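Local coordinates for E3 ubiquitin-protein ligase TRIM65 (Homo sapiens, PDB 7JL4) that acts as an E3 ubiquitin ligase in innate immunity, autophagy and inflammation, and is represented by its C-terminal PRY-SPRY (B30.2) domain, at residues 112-123 against 163-174. Residues are numbered along the deposited sequence; the frame is centred on the assembly and turned at random. Where two conformers were deposited one is given.
Sequences WGLCVQEDSLQA and LYTFHALFNQPL
An aromatic cluster of Trp112, Phe166 and Phe170 fills the join between the two sheets of the B30.2/SPRY beta-sandwich, at the edge strand 161-167 and the loop after it; the axes of 112-116 and 163-167 approach to 9.1 Å, a sheet-to-sheet spacing. Trp112 meets both phenylalanines in T-shaped pairs but plays opposite roles. Its pyrrole edge points at the face of Phe166, CD1 standing 3.6 Å from Phe166 CG with the planes at 68°. Its benzene ring instead offers a face to the edge of Phe170, whose CE1 lies 3.6 Å from Trp112 CH2, the planes at 74°. With CG beside the backbone N (chi1 -66°), the indole extends past Phe166 to the loop after strand 161-167, where Ala168 CB and Leu174 CD2 meet its outer carbons obliquely. The indole N-H of the buried Trp112 is satisfied by a water in the ring plane, which accepts from NE1 (2.9 Å) and donates to His167 O (2.8 Å). Replacing Trp112 with an alanine is likely to leave Phe166 and Phe170 without their shared aromatic partner and the water without its N-H donor. Farther along, Ala123 CB sits over the face of the Tyr164 ring in a CH-pi contact, 3.9 Å from the centroid, while Ala123 C meets Phe166 CZ at the ring edge. Leu163 CD1 touches both Leu114 CD2 (3.8 Å) and Leu121 CD1, methyl against methyl. Hairpin 112-123 thus packs against 161-167, the last strand on one side of the seven-stranded sheet; Leu151 and Phe153 of adjacent strand 150-155 touch Trp112 and Leu114, while His125 stacks on Trp112 and Leu132 of strand 128-133 reaches Leu121 and Tyr164.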
loop_
_atom_site.group_PDB
_atom_site.type_symbol
_atom_site.label_atom_id
_atom_site.label_comp_id
_atom_site.label_asym_id
_atom_site.label_seq_id
_atom_site.Cartn_x
_atom_site.Cartn_y
_atom_site.Cartn_z
ATOM N N TRP A 112 9.404 -1.933 -0.012
ATOM C CA TRP A 112 8.990 -2.824 -1.090
ATOM C C TRP A 112 7.601 -2.367 -1.511
ATOM O O TRP A 112 6.775 -2.068 -0.645
ATOM C CB TRP A 112 8.905 -4.291 -0.577
ATOM C CG TRP A 112 10.212 -4.936 -0.170
ATOM C CD1 TRP A 112 10.927 -5.861 -0.883
ATOM C CD2 TRP A 112 10.927 -4.745 1.066
ATOM N NE1 TRP A 112 12.046 -6.256 -0.166
ATOM C CE2 TRP A 112 12.073 -5.580 1.026
ATOM C CE3 TRP A 112 10.696 -3.973 2.211
ATOM C CZ2 TRP A 112 12.997 -5.641 2.076
ATOM C CZ3 TRP A 112 11.620 -4.018 3.241
ATOM C CH2 TRP A 112 12.754 -4.847 3.169
ATOM N N GLY A 113 7.309 -2.334 -2.810
ATOM C CA GLY A 113 6.021 -1.803 -3.228
ATOM C C GLY A 113 5.571 -2.338 -4.571
ATOM O O GLY A 113 6.343 -2.954 -5.308
ATOM N N LEU A 114 4.275 -2.159 -4.842
ATOM C CA LEU A 114 3.661 -2.537 -6.111
ATOM C C LEU A 114 2.926 -1.311 -6.610
ATOM O O LEU A 114 1.969 -0.865 -5.969
ATOM C CB LEU A 114 2.672 -3.700 -5.957
ATOM C CG LEU A 114 2.119 -4.204 -7.303
ATOM C CD1 LEU A 114 3.148 -5.064 -7.991
ATOM C CD2 LEU A 114 0.822 -4.974 -7.140
ATOM N N CYS A 115 3.371 -0.750 -7.735
ATOM C CA CYS A 115 2.696 0.416 -8.288
ATOM C C CYS A 115 1.763 -0.031 -9.418
ATOM O O CYS A 115 2.162 -0.803 -10.297
ATOM C CB CYS A 115 3.733 1.439 -8.758
ATOM S SG CYS A 115 2.999 2.841 -9.670
ATOM N N VAL A 116 0.507 0.401 -9.358
ATOM C CA VAL A 116 -0.485 0.059 -10.363
ATOM C C VAL A 116 -0.510 1.188 -11.384
ATOM O O VAL A 116 -0.786 2.340 -11.043
ATOM C CB VAL A 116 -1.866 -0.144 -9.728
ATOM C CG1 VAL A 116 -2.891 -0.546 -10.770
ATOM C CG2 VAL A 116 -1.752 -1.192 -8.632
ATOM N N GLN A 117 -0.216 0.871 -12.628
ATOM C CA GLN A 117 -0.206 1.888 -13.679
ATOM C C GLN A 117 -1.349 1.637 -14.645
ATOM O O GLN A 117 -2.072 0.643 -14.529
ATOM C CB GLN A 117 1.139 1.878 -14.394
ATOM C CG GLN A 117 2.274 2.413 -13.551
ATOM C CD GLN A 117 3.622 2.228 -14.233
ATOM O OE1 GLN A 117 3.836 1.251 -14.962
ATOM N NE2 GLN A 117 4.514 3.194 -14.051
ATOM N N GLU A 118 -1.485 2.545 -15.630
ATOM C CA GLU A 118 -2.570 2.452 -16.602
ATOM C C GLU A 118 -2.629 1.073 -17.235
ATOM O O GLU A 118 -3.704 0.474 -17.353
ATOM C CB GLU A 118 -2.381 3.490 -17.709
ATOM C CG GLU A 118 -2.600 4.939 -17.337
ATOM C CD GLU A 118 -1.381 5.579 -16.681
ATOM O OE1 GLU A 118 -1.429 6.821 -16.477
ATOM O OE2 GLU A 118 -0.417 4.844 -16.316
ATOM N N ASP A 119 -1.474 0.564 -17.670
ATOM C CA ASP A 119 -1.450 -0.630 -18.505
ATOM C C ASP A 119 -0.366 -1.609 -18.070
ATOM O O ASP A 119 0.061 -2.444 -18.877
ATOM C CB ASP A 119 -1.244 -0.246 -19.985
ATOM N N SER A 120 0.078 -1.541 -16.818
ATOM C CA SER A 120 1.099 -2.440 -16.305
ATOM C C SER A 120 1.131 -2.319 -14.787
ATOM O O SER A 120 0.504 -1.433 -14.200
ATOM C CB SER A 120 2.467 -2.120 -16.887
ATOM O OG SER A 120 2.827 -0.827 -16.465
ATOM N N LEU A 121 1.898 -3.207 -14.167
ATOM C CA LEU A 121 2.260 -3.117 -12.753
ATOM C C LEU A 121 3.775 -2.997 -12.655
ATOM O O LEU A 121 4.491 -3.498 -13.529
ATOM C CB LEU A 121 1.818 -4.358 -11.978
ATOM C CG LEU A 121 0.360 -4.794 -12.042
ATOM C CD1 LEU A 121 0.197 -6.122 -11.313
ATOM C CD2 LEU A 121 -0.540 -3.716 -11.446
ATOM N N GLN A 122 4.263 -2.325 -11.607
ATOM C CA GLN A 122 5.691 -2.230 -11.311
ATOM C C GLN A 122 5.933 -2.741 -9.899
ATOM O O GLN A 122 5.429 -2.149 -8.940
ATOM C CB GLN A 122 6.200 -0.792 -11.375
ATOM C CG GLN A 122 6.257 -0.112 -12.726
ATOM C CD GLN A 122 6.553 1.360 -12.526
ATOM O OE1 GLN A 122 6.070 1.966 -11.566
ATOM N NE2 GLN A 122 7.355 1.938 -13.408
ATOM N N ALA A 123 6.744 -3.799 -9.765
ATOM C CA ALA A 123 7.127 -4.343 -8.449
ATOM C C ALA A 123 8.496 -3.769 -8.093
ATOM O O ALA A 123 9.499 -4.129 -8.725
ATOM C CB ALA A 123 7.162 -5.873 -8.463
ATOM N N LEU A 163 0.164 -11.630 -7.811
ATOM C CA LEU A 163 0.762 -10.727 -8.791
ATOM C C LEU A 163 2.280 -10.725 -8.742
ATOM O O LEU A 163 2.938 -10.689 -9.795
ATOM C CB LEU A 163 0.249 -9.298 -8.561
ATOM C CG LEU A 163 -1.274 -9.103 -8.662
ATOM C CD1 LEU A 163 -1.681 -7.666 -8.284
ATOM C CD2 LEU A 163 -1.762 -9.465 -10.048
ATOM N N TYR A 164 2.847 -10.767 -7.539
ATOM C CA TYR A 164 4.289 -10.744 -7.331
ATOM C C TYR A 164 4.599 -11.075 -5.879
ATOM O O TYR A 164 3.879 -10.630 -4.976
ATOM C CB TYR A 164 4.888 -9.382 -7.687
ATOM C CG TYR A 164 6.372 -9.513 -7.947
ATOM C CD1 TYR A 164 6.839 -10.067 -9.134
ATOM C CD2 TYR A 164 7.299 -9.149 -6.975
ATOM C CE1 TYR A 164 8.213 -10.229 -9.359
ATOM C CE2 TYR A 164 8.652 -9.282 -7.197
ATOM C CZ TYR A 164 9.103 -9.821 -8.378
ATOM O OH TYR A 164 10.462 -9.958 -8.554
ATOM N N THR A 165 5.684 -11.825 -5.662
ATOM C CA THR A 165 6.187 -12.135 -4.329
ATOM C C THR A 165 7.626 -11.659 -4.180
ATOM O O THR A 165 8.484 -12.013 -4.993
ATOM C CB THR A 165 6.106 -13.638 -4.074
ATOM O OG1 THR A 165 4.745 -14.060 -4.198
ATOM C CG2 THR A 165 6.655 -14.027 -2.681
ATOM N N PHE A 166 7.890 -10.879 -3.130
ATOM C CA PHE A 166 9.240 -10.584 -2.660
ATOM C C PHE A 166 9.601 -11.499 -1.500
ATOM O O PHE A 166 8.752 -11.816 -0.659
ATOM C CB PHE A 166 9.363 -9.144 -2.153
ATOM C CG PHE A 166 9.246 -8.092 -3.221
ATOM C CD1 PHE A 166 10.335 -7.800 -4.029
ATOM C CD2 PHE A 166 8.082 -7.336 -3.353
ATOM C CE1 PHE A 166 10.247 -6.787 -5.001
ATOM C CE2 PHE A 166 7.995 -6.311 -4.318
ATOM C CZ PHE A 166 9.074 -6.055 -5.126
ATOM N N HIS A 167 10.879 -11.876 -1.429
ATOM C CA HIS A 167 11.423 -12.555 -0.259
ATOM C C HIS A 167 12.494 -11.691 0.387
ATOM O O HIS A 167 13.275 -11.042 -0.306
ATOM C CB HIS A 167 12.018 -13.910 -0.602
ATOM C CG HIS A 167 12.551 -14.625 0.599
ATOM N ND1 HIS A 167 13.886 -14.914 0.762
ATOM C CD2 HIS A 167 11.929 -15.081 1.712
ATOM C CE1 HIS A 167 14.062 -15.536 1.917
ATOM N NE2 HIS A 167 12.890 -15.640 2.516
ATOM N N ALA A 168 12.533 -11.677 1.718
ATOM C CA ALA A 168 13.531 -10.884 2.425
ATOM C C ALA A 168 13.653 -11.421 3.837
ATOM O O ALA A 168 12.710 -11.996 4.372
ATOM C CB ALA A 168 13.147 -9.407 2.493
ATOM N N LEU A 169 14.802 -11.170 4.456
ATOM C CA LEU A 169 14.968 -11.448 5.886
ATOM C C LEU A 169 14.699 -10.149 6.639
ATOM O O LEU A 169 15.610 -9.417 7.020
ATOM C CB LEU A 169 16.359 -12.001 6.153
ATOM C CG LEU A 169 16.651 -13.303 5.395
ATOM C CD1 LEU A 169 17.829 -14.030 6.012
ATOM C CD2 LEU A 169 15.424 -14.221 5.380
ATOM N N PHE A 170 13.414 -9.856 6.837
ATOM C CA PHE A 170 13.008 -8.579 7.420
ATOM C C PHE A 170 13.580 -8.425 8.826
ATOM O O PHE A 170 13.414 -9.309 9.665
ATOM C CB PHE A 170 11.481 -8.487 7.455
ATOM C CG PHE A 170 10.837 -8.514 6.094
ATOM C CD1 PHE A 170 10.976 -7.438 5.226
ATOM C CD2 PHE A 170 10.092 -9.609 5.692
ATOM C CE1 PHE A 170 10.359 -7.444 3.955
ATOM C CE2 PHE A 170 9.485 -9.646 4.422
ATOM C CZ PHE A 170 9.622 -8.561 3.553
ATOM N N ASN A 171 14.269 -7.302 9.086
ATOM C CA ASN A 171 15.004 -7.140 10.344
ATOM C C ASN A 171 14.576 -5.935 11.178
ATOM O O ASN A 171 15.255 -5.608 12.169
ATOM C CB ASN A 171 16.513 -7.075 10.089
ATOM C CG ASN A 171 16.939 -5.847 9.285
ATOM O OD1 ASN A 171 16.150 -4.937 9.018
ATOM N ND2 ASN A 171 18.215 -5.811 8.923
ATOM N N GLN A 172 13.481 -5.287 10.817
ATOM C CA GLN A 172 12.833 -4.220 11.561
ATOM C C GLN A 172 11.344 -4.384 11.325
ATOM O O GLN A 172 10.942 -5.054 10.367
ATOM C CB GLN A 172 13.276 -2.829 11.088
ATOM C CG GLN A 172 14.512 -2.322 11.780
ATOM C CD GLN A 172 14.989 -0.999 11.249
ATOM O OE1 GLN A 172 15.449 -0.887 10.110
ATOM N NE2 GLN A 172 14.832 0.038 12.062
ATOM N N PRO A 173 10.500 -3.787 12.179
ATOM C CA PRO A 173 9.053 -3.767 11.906
ATOM C C PRO A 173 8.730 -3.076 10.593
ATOM O O PRO A 173 9.391 -2.113 10.200
ATOM C CB PRO A 173 8.479 -2.974 13.089
ATOM C CG PRO A 173 9.493 -3.174 14.207
ATOM C CD PRO A 173 10.834 -3.160 13.472
ATOM N N LEU A 174 7.693 -3.575 9.917
ATOM C CA LEU A 174 7.251 -3.048 8.623
ATOM C C LEU A 174 5.946 -2.287 8.792
ATOM O O LEU A 174 4.993 -2.798 9.411
ATOM C CB LEU A 174 7.033 -4.165 7.605
ATOM C CG LEU A 174 8.282 -4.900 7.188
ATOM C CD1 LEU A 174 7.867 -6.214 6.594
ATOM C CD2 LEU A 174 9.027 -4.056 6.134
HETATM O O HOH W 1 13.754 -8.387 -1.028
#